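Local atomic coordinates of EscN (Escherichia coli O127:H6, PDB entry 2OBL), a protein that belongs to the type III secretion machinery and is a P-loop protein related to the alpha and beta subunits of ATP synthase. Residues 58-63 with 325-330; 167-172 with 219-224; 171-176 with 194-199. The protein carries 1 engineered substitution. All blocks are in the same frame, centred on the assembly; numbering follows the deposited sequence.

Contact 1 of 3, residues 58-63 with 325-330; sequences GVRAID and IQQSTK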
# COMPACT_ATOMS: atom_id res chain seq x y z
N GLY A 58 -8.45 0.30 8.01
CA GLY A 58 -8.83 1.40 8.88
C GLY A 58 -8.85 2.71 8.11
O GLY A 58 -8.58 3.78 8.67
N VAL A 59 -9.13 2.62 6.81
CA VAL A 59 -9.30 3.79 5.96
C VAL A 59 -10.66 3.64 5.29
O VAL A 59 -10.87 2.72 4.50
CB VAL A 59 -8.19 3.87 4.87
CG1 VAL A 59 -8.41 5.09 3.97
CG2 VAL A 59 -6.81 3.93 5.50
N ARG A 60 -11.59 4.52 5.64
CA ARG A 60 -12.98 4.39 5.18
C ARG A 60 -13.12 4.28 3.67
O ARG A 60 -13.87 3.44 3.19
CB ARG A 60 -13.84 5.55 5.68
CG ARG A 60 -14.13 5.48 7.17
CD ARG A 60 -15.25 6.45 7.55
NE ARG A 60 -14.89 7.83 7.26
CZ ARG A 60 -14.47 8.70 8.17
NH1 ARG A 60 -14.36 8.34 9.45
NH2 ARG A 60 -14.15 9.94 7.81
N ALA A 61 -12.41 5.11 2.93
CA ALA A 61 -12.57 5.12 1.49
C ALA A 61 -12.21 3.75 0.91
O ALA A 61 -12.88 3.27 0.01
CB ALA A 61 -11.70 6.18 0.87
N ILE A 62 -11.16 3.14 1.45
CA ILE A 62 -10.68 1.86 0.92
C ILE A 62 -11.50 0.69 1.45
O ILE A 62 -12.03 -0.12 0.68
CB ILE A 62 -9.18 1.63 1.23
CG1 ILE A 62 -8.34 2.75 0.60
CG2 ILE A 62 -8.71 0.27 0.68
CD1 ILE A 62 -6.88 2.76 1.06
N ASP A 63 -11.63 0.60 2.77
CA ASP A 63 -12.43 -0.46 3.38
C ASP A 63 -13.87 -0.46 2.86
O ASP A 63 -14.51 -1.52 2.69
CB ASP A 63 -12.45 -0.30 4.90
CG ASP A 63 -11.07 -0.47 5.54
OD1 ASP A 63 -10.15 -1.04 4.92
OD2 ASP A 63 -10.91 -0.03 6.70
N ILE A 325 -15.46 9.70 2.85
CA ILE A 325 -14.20 9.37 2.18
C ILE A 325 -13.03 10.22 2.63
O ILE A 325 -11.89 9.76 2.64
CB ILE A 325 -14.32 9.39 0.63
CG1 ILE A 325 -14.76 10.76 0.13
CG2 ILE A 325 -15.26 8.28 0.16
CD1 ILE A 325 -14.85 10.88 -1.39
N GLN A 326 -13.30 11.47 2.99
CA GLN A 326 -12.27 12.28 3.62
C GLN A 326 -12.19 11.83 5.07
O GLN A 326 -13.22 11.56 5.71
CB GLN A 326 -12.56 13.78 3.49
CG GLN A 326 -12.49 14.29 2.06
CD GLN A 326 -12.85 15.76 1.93
OE1 GLN A 326 -13.70 16.14 1.12
NE2 GLN A 326 -12.21 16.59 2.75
N GLN A 327 -10.97 11.74 5.58
CA GLN A 327 -10.75 11.17 6.90
C GLN A 327 -9.43 11.67 7.46
O GLN A 327 -8.38 11.49 6.85
CB GLN A 327 -10.71 9.66 6.78
CG GLN A 327 -10.67 8.92 8.10
CD GLN A 327 -10.67 7.42 7.87
OE1 GLN A 327 -10.74 6.97 6.74
NE2 GLN A 327 -10.58 6.65 8.94
N SER A 328 -9.50 12.31 8.63
CA SER A 328 -8.28 12.77 9.29
C SER A 328 -7.58 11.60 9.98
O SER A 328 -8.15 10.54 10.17
CB SER A 328 -8.62 13.83 10.34
OG SER A 328 -9.37 13.24 11.39
N THR A 329 -6.33 11.83 10.35
CA THR A 329 -5.52 10.84 11.04
C THR A 329 -6.17 10.35 12.34
O THR A 329 -6.13 9.17 12.66
CB THR A 329 -4.12 11.40 11.32
OG1 THR A 329 -3.39 11.52 10.09
CG2 THR A 329 -3.35 10.52 12.27
N LYS A 330 -6.78 11.27 13.09
CA LYS A 330 -7.39 10.89 14.36
C LYS A 330 -8.87 10.49 14.22
O LYS A 330 -9.51 10.09 15.20
CB LYS A 330 -7.22 12.00 15.40
CG LYS A 330 -8.17 13.18 15.25
CD LYS A 330 -8.03 14.12 16.44
CE LYS A 330 -8.86 15.38 16.28
NZ LYS A 330 -8.64 16.32 17.41
O HOH W 1 -11.01 7.33 4.06

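Contact 2 of 3, residues 167-172 with 219-224; sequences DSVTRY and YTVLLE. With IMD (imidazole), chain D.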
# COMPACT_ATOMS: atom_id res chain seq x y z
N ASP A 167 7.84 0.91 0.59
CA ASP A 167 7.83 2.28 0.10
C ASP A 167 9.28 2.59 -0.29
O ASP A 167 10.06 2.99 0.58
CB ASP A 167 7.35 3.21 1.23
CG ASP A 167 7.10 4.66 0.78
OD1 ASP A 167 6.74 4.90 -0.39
OD2 ASP A 167 7.26 5.57 1.62
N SER A 168 9.66 2.40 -1.56
CA SER A 168 8.75 2.15 -2.68
C SER A 168 9.32 1.11 -3.62
O SER A 168 10.54 0.90 -3.67
CB SER A 168 8.61 3.45 -3.49
OG SER A 168 9.89 3.88 -3.96
N VAL A 169 8.46 0.47 -4.41
CA VAL A 169 8.96 -0.42 -5.43
C VAL A 169 9.73 0.40 -6.47
O VAL A 169 10.67 -0.10 -7.09
CB VAL A 169 7.85 -1.32 -6.04
CG1 VAL A 169 6.86 -0.50 -6.86
CG2 VAL A 169 8.47 -2.45 -6.87
N THR A 170 9.33 1.66 -6.65
CA THR A 170 10.03 2.55 -7.59
C THR A 170 11.51 2.70 -7.25
O THR A 170 12.37 2.57 -8.12
CB THR A 170 9.37 3.94 -7.58
OG1 THR A 170 8.01 3.80 -8.02
CG2 THR A 170 10.14 4.91 -8.50
N ARG A 171 11.82 2.98 -5.99
CA ARG A 171 13.22 3.19 -5.61
C ARG A 171 13.98 1.89 -5.45
O ARG A 171 15.20 1.84 -5.68
CB ARG A 171 13.33 4.09 -4.38
CG ARG A 171 12.87 5.52 -4.66
CD ARG A 171 13.34 6.50 -3.60
NE ARG A 171 12.61 7.77 -3.64
CZ ARG A 171 13.04 8.85 -4.27
NH1 ARG A 171 14.20 8.81 -4.93
NH2 ARG A 171 12.32 9.97 -4.24
N TYR A 172 13.25 0.82 -5.11
CA TYR A 172 13.83 -0.51 -5.17
C TYR A 172 14.31 -0.77 -6.60
O TYR A 172 15.43 -1.26 -6.81
CB TYR A 172 12.81 -1.61 -4.81
CG TYR A 172 13.20 -2.91 -5.49
CD1 TYR A 172 14.20 -3.71 -4.96
CD2 TYR A 172 12.62 -3.29 -6.70
CE1 TYR A 172 14.61 -4.87 -5.59
CE2 TYR A 172 13.01 -4.45 -7.34
CZ TYR A 172 14.02 -5.23 -6.78
OH TYR A 172 14.42 -6.38 -7.42
N TYR A 219 2.63 -2.10 -2.14
CA TYR A 219 3.82 -1.59 -2.83
C TYR A 219 3.54 -0.18 -3.33
O TYR A 219 2.55 0.03 -4.05
CB TYR A 219 4.16 -2.49 -4.03
CG TYR A 219 4.36 -3.93 -3.65
CD1 TYR A 219 5.61 -4.39 -3.24
CD2 TYR A 219 3.29 -4.84 -3.70
CE1 TYR A 219 5.80 -5.71 -2.88
CE2 TYR A 219 3.47 -6.18 -3.33
CZ TYR A 219 4.73 -6.60 -2.93
OH TYR A 219 4.91 -7.91 -2.58
N THR A 220 4.38 0.78 -2.99
CA THR A 220 4.14 2.13 -3.54
C THR A 220 4.92 2.37 -4.82
O THR A 220 6.03 1.87 -5.00
CB THR A 220 4.44 3.27 -2.55
OG1 THR A 220 5.85 3.34 -2.31
CG2 THR A 220 3.70 3.04 -1.23
N VAL A 221 4.30 3.14 -5.70
CA VAL A 221 4.87 3.54 -6.97
C VAL A 221 4.87 5.07 -6.97
O VAL A 221 3.83 5.72 -6.78
CB VAL A 221 4.02 3.02 -8.15
CG1 VAL A 221 4.58 3.57 -9.49
CG2 VAL A 221 3.97 1.48 -8.14
N LEU A 222 6.05 5.65 -7.15
CA LEU A 222 6.23 7.09 -6.97
C LEU A 222 6.14 7.70 -8.34
O LEU A 222 6.89 7.31 -9.25
CB LEU A 222 7.60 7.39 -6.37
CG LEU A 222 7.86 6.71 -5.02
CD1 LEU A 222 9.10 7.33 -4.36
CD2 LEU A 222 6.63 6.76 -4.09
N LEU A 223 5.21 8.63 -8.49
CA LEU A 223 4.94 9.23 -9.79
C LEU A 223 5.73 10.51 -9.94
O LEU A 223 5.80 11.33 -9.02
CB LEU A 223 3.44 9.49 -9.95
CG LEU A 223 2.56 8.25 -9.90
CD1 LEU A 223 1.09 8.63 -10.01
CD2 LEU A 223 2.95 7.25 -11.00
N GLU A 224 6.36 10.68 -11.09
CA GLU A 224 7.12 11.89 -11.35
C GLU A 224 6.22 12.92 -12.03
O GLU A 224 5.26 12.57 -12.73
CB GLU A 224 8.37 11.58 -12.18
CG GLU A 224 9.38 10.65 -11.48
CD GLU A 224 10.11 11.30 -10.32
OE1 GLU A 224 9.89 12.50 -10.06
OE2 GLU A 224 10.92 10.60 -9.66
N1 IMD D . 11.75 6.11 3.11
C2 IMD D . 10.82 5.46 2.37
N3 IMD D . 9.61 5.97 2.70
C4 IMD D . 9.77 6.94 3.64
C5 IMD D . 11.13 7.02 3.90

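Contact 3 of 3, residues 171-176 with 194-199; sequences RYARAA and PSVFSS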
# COMPACT_ATOMS: atom_id res chain seq x y z
N ARG A 171 11.82 2.98 -5.99
CA ARG A 171 13.22 3.19 -5.61
C ARG A 171 13.98 1.89 -5.45
O ARG A 171 15.20 1.84 -5.68
CB ARG A 171 13.33 4.09 -4.38
CG ARG A 171 12.87 5.52 -4.66
CD ARG A 171 13.34 6.50 -3.60
NE ARG A 171 12.61 7.77 -3.64
CZ ARG A 171 13.04 8.85 -4.27
NH1 ARG A 171 14.20 8.81 -4.93
NH2 ARG A 171 12.32 9.97 -4.24
N TYR A 172 13.25 0.82 -5.11
CA TYR A 172 13.83 -0.51 -5.17
C TYR A 172 14.31 -0.77 -6.60
O TYR A 172 15.43 -1.26 -6.81
CB TYR A 172 12.81 -1.61 -4.81
CG TYR A 172 13.20 -2.91 -5.49
CD1 TYR A 172 14.20 -3.71 -4.96
CD2 TYR A 172 12.62 -3.29 -6.70
CE1 TYR A 172 14.61 -4.87 -5.59
CE2 TYR A 172 13.01 -4.45 -7.34
CZ TYR A 172 14.02 -5.23 -6.78
OH TYR A 172 14.42 -6.38 -7.42
N ALA A 173 13.45 -0.47 -7.57
CA ALA A 173 13.76 -0.75 -8.99
C ALA A 173 14.94 0.07 -9.50
O ALA A 173 15.75 -0.41 -10.30
CB ALA A 173 12.53 -0.54 -9.86
N ARG A 174 15.04 1.32 -9.05
CA ARG A 174 16.15 2.16 -9.46
C ARG A 174 17.45 1.60 -8.88
O ARG A 174 18.48 1.60 -9.56
CB ARG A 174 15.94 3.60 -9.00
CG ARG A 174 14.82 4.30 -9.77
CD ARG A 174 14.54 5.65 -9.14
NE ARG A 174 13.39 6.30 -9.76
CZ ARG A 174 12.84 7.42 -9.30
NH1 ARG A 174 13.35 8.00 -8.21
NH2 ARG A 174 11.81 7.96 -9.93
N ALA A 175 17.41 1.11 -7.65
CA ALA A 175 18.59 0.46 -7.05
C ALA A 175 18.94 -0.81 -7.84
O ALA A 175 20.09 -1.03 -8.19
CB ALA A 175 18.34 0.14 -5.57
N ALA A 176 17.93 -1.64 -8.11
CA ALA A 176 18.16 -2.89 -8.83
C ALA A 176 18.68 -2.62 -10.25
O ALA A 176 19.48 -3.42 -10.81
CB ALA A 176 16.86 -3.71 -8.86
N PRO A 194 17.04 -6.13 -18.09
CA PRO A 194 16.16 -7.28 -17.94
C PRO A 194 15.98 -7.78 -16.50
O PRO A 194 14.86 -8.14 -16.13
CB PRO A 194 16.82 -8.34 -18.83
CG PRO A 194 17.46 -7.52 -19.92
CD PRO A 194 17.99 -6.30 -19.21
N SER A 195 17.05 -7.79 -15.71
CA SER A 195 17.00 -8.31 -14.33
C SER A 195 15.94 -7.65 -13.44
O SER A 195 15.32 -8.30 -12.61
CB SER A 195 18.36 -8.22 -13.65
OG SER A 195 18.85 -6.88 -13.59
N VAL A 196 15.75 -6.34 -13.60
CA VAL A 196 14.80 -5.64 -12.75
C VAL A 196 13.38 -6.12 -13.09
O VAL A 196 12.59 -6.43 -12.20
CB VAL A 196 14.90 -4.11 -12.91
CG1 VAL A 196 13.92 -3.42 -11.96
CG2 VAL A 196 16.32 -3.64 -12.62
N PHE A 197 13.07 -6.20 -14.38
CA PHE A 197 11.74 -6.66 -14.78
C PHE A 197 11.44 -8.06 -14.28
O PHE A 197 10.37 -8.30 -13.72
CB PHE A 197 11.57 -6.55 -16.29
CG PHE A 197 11.59 -5.14 -16.77
CD1 PHE A 197 10.53 -4.29 -16.50
CD2 PHE A 197 12.70 -4.65 -17.45
CE1 PHE A 197 10.55 -2.97 -16.94
CE2 PHE A 197 12.72 -3.34 -17.90
CZ PHE A 197 11.65 -2.49 -17.63
N SER A 198 12.38 -8.98 -14.43
CA SER A 198 12.13 -10.34 -13.99
C SER A 198 12.03 -10.45 -12.46
O SER A 198 11.40 -11.36 -11.94
CB SER A 198 13.15 -11.31 -14.59
OG SER A 198 14.43 -11.09 -14.06
N SER A 199 12.60 -9.48 -11.74
CA SER A 199 12.56 -9.53 -10.26
C SER A 199 11.18 -9.18 -9.72
O SER A 199 10.80 -9.61 -8.62
CB SER A 199 13.62 -8.61 -9.63
OG SER A 199 13.16 -7.26 -9.62
O HOH W 2 19.19 -6.11 -11.00

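Contact 1 of 3, residues 58-63 with 325-330
R60 meets Q327 through a hydrogen bond and a stack, and Q326 through a second hydrogen bond. The backbone N of R60 donates to Q327 OE1 at 2.8 Å. The bond is fairly straight, 160° at the hydrogen, and the donor lies somewhat out of the amide carbonyl plane. The guanidinium of R60 turns back over the glutamine. Its plane is 18° from that of the Q327 amide, and the two groups are stacked. Q327 CG lies over one face of the guanidinium, toward its rim. R60 NH2 also donates to the backbone O of Q326, just before Q327, at 2.8 Å. This bond is more bent, 133°.

Q327 CG is anti to the backbone N, and the chain runs extended beyond it, which carries the amide across to the start of helix 60-65. Water 1 adds a bridge. It accepts from A61 N at 2.9 Å and donates to I325 O and to Q327 OE1. OE1 therefore takes two hydrogen bonds, from R60 N and the water. Beside the water, A61 CB packs on I325 CB at 4.2 Å.

The next shell holds these groups in place. R60 NE bonds to F324 O, and R60 NH2 makes a salt bridge with D331. Q327 NE2 bonds to D331 O. At the helix start, D63 OD2 accepts from G58 N at 2.8 Å and, weakly, from V59 N. The turn before the helix is thus tied to its first turn.

V59 is the N-cap residue of helix 60-65. Q327 OE1 and water 1 accept from N-H groups of its first turn, those of R60 and A61. The contact joins this helix start, in the nucleotide-binding family region, to the loop after helix 318-325, in the EscN C-terminal family region.

Contact 2 of 3, residues 167-172 with 219-224
D167 CG is anti to the backbone N (chi1 -172°), and chi2 then places OD1 facing T220 OG1, which sits between its backbone N and carbonyl carbon (chi1 69°). The T220 hydroxyl donates to the anti lone pair of D167 OD1 at 2.6 Å. The other oxygen, OD2, accepts from imidazole N3 at 2.6 Å and also pairs with K84.

The peptide between D167 and S168 is cis. S168 is the N-cap residue, and its OG accepts from R171 N at 2.9 Å. V169 N donates to T220 O. T170 OG1 accepts a nearly straight bond from L222 N at 2.8 Å, 168° at the hydrogen. V169 CG1 meets V221 CG2 at 3.7 Å, side by side. L222 CD1 lies against S168 OG and R171 NE, whose salt-bridge partner is E107.

D167 ends strand 161-167, a place consistent with a Walker B aspartate. That strand runs parallel to 214-222 in the central sheet. Helix 169-182 begins beside T220 and V221 of strand 214-222. Helix 84-94 touches D167, T220 and L222, and helix 194-204 touches V169 and Y219.

Contact 3 of 3, residues 171-176 with 194-199
V196 supplies the apolar part of this contact, one methyl to each of two alanines. Its CG1 meets A173 CB at 3.8 Å. Its CG2 meets A176 CB at the same distance and comes closer still to the backbone, 3.5 Å from A176 C. The valine thus lies against the A173-A176 side of helix 169-182.

The polar part is two linked hydrogen bonds. Y172 OH donates to S199 OG at 2.7 Å, with the serine oxygen at the ring edge and in its plane. S199 OG in turn donates to V196 O, one turn back in its own helix, at 2.8 Å. Its first torsion (80°) keeps OG between the backbone N and the carbonyl carbon. Both bonds fix the serine hydroxyl.

A water provides the third kind of link. Water 2 donates to A176 O and to S195 OG, each at 2.7 Å. S195 OG is also bonded to E185.

The axes of the two helical segments approach to 9.5 Å, and their directions differ by 142°, so they run roughly antiparallel. I232 of helix 231-239 touches both A173 and V196. M142, A145 and F146 of helix 138-156 touch Y172.

In the fold
All three contacts are largely buried, but they lie at different distances from the chain centre. Contact 2 is nearest to it and joins a strand end to a helix start beside the probable P-loop. Contact 3 is farthest from it. It pairs two helices through small side chains, a serine-tyrosine bond and water. Both use helix 169-182, share R171 and Y172, and are joined by a salt bridge between E224 and R174. Contact 1 is separate, its centre about 32 Å from that of contact 3, across the chain's centre. It holds a helix start to a loop with an arginine and a glutamine. Along the chain, contacts 2 and 3 fall inside the loop that contact 1 closes.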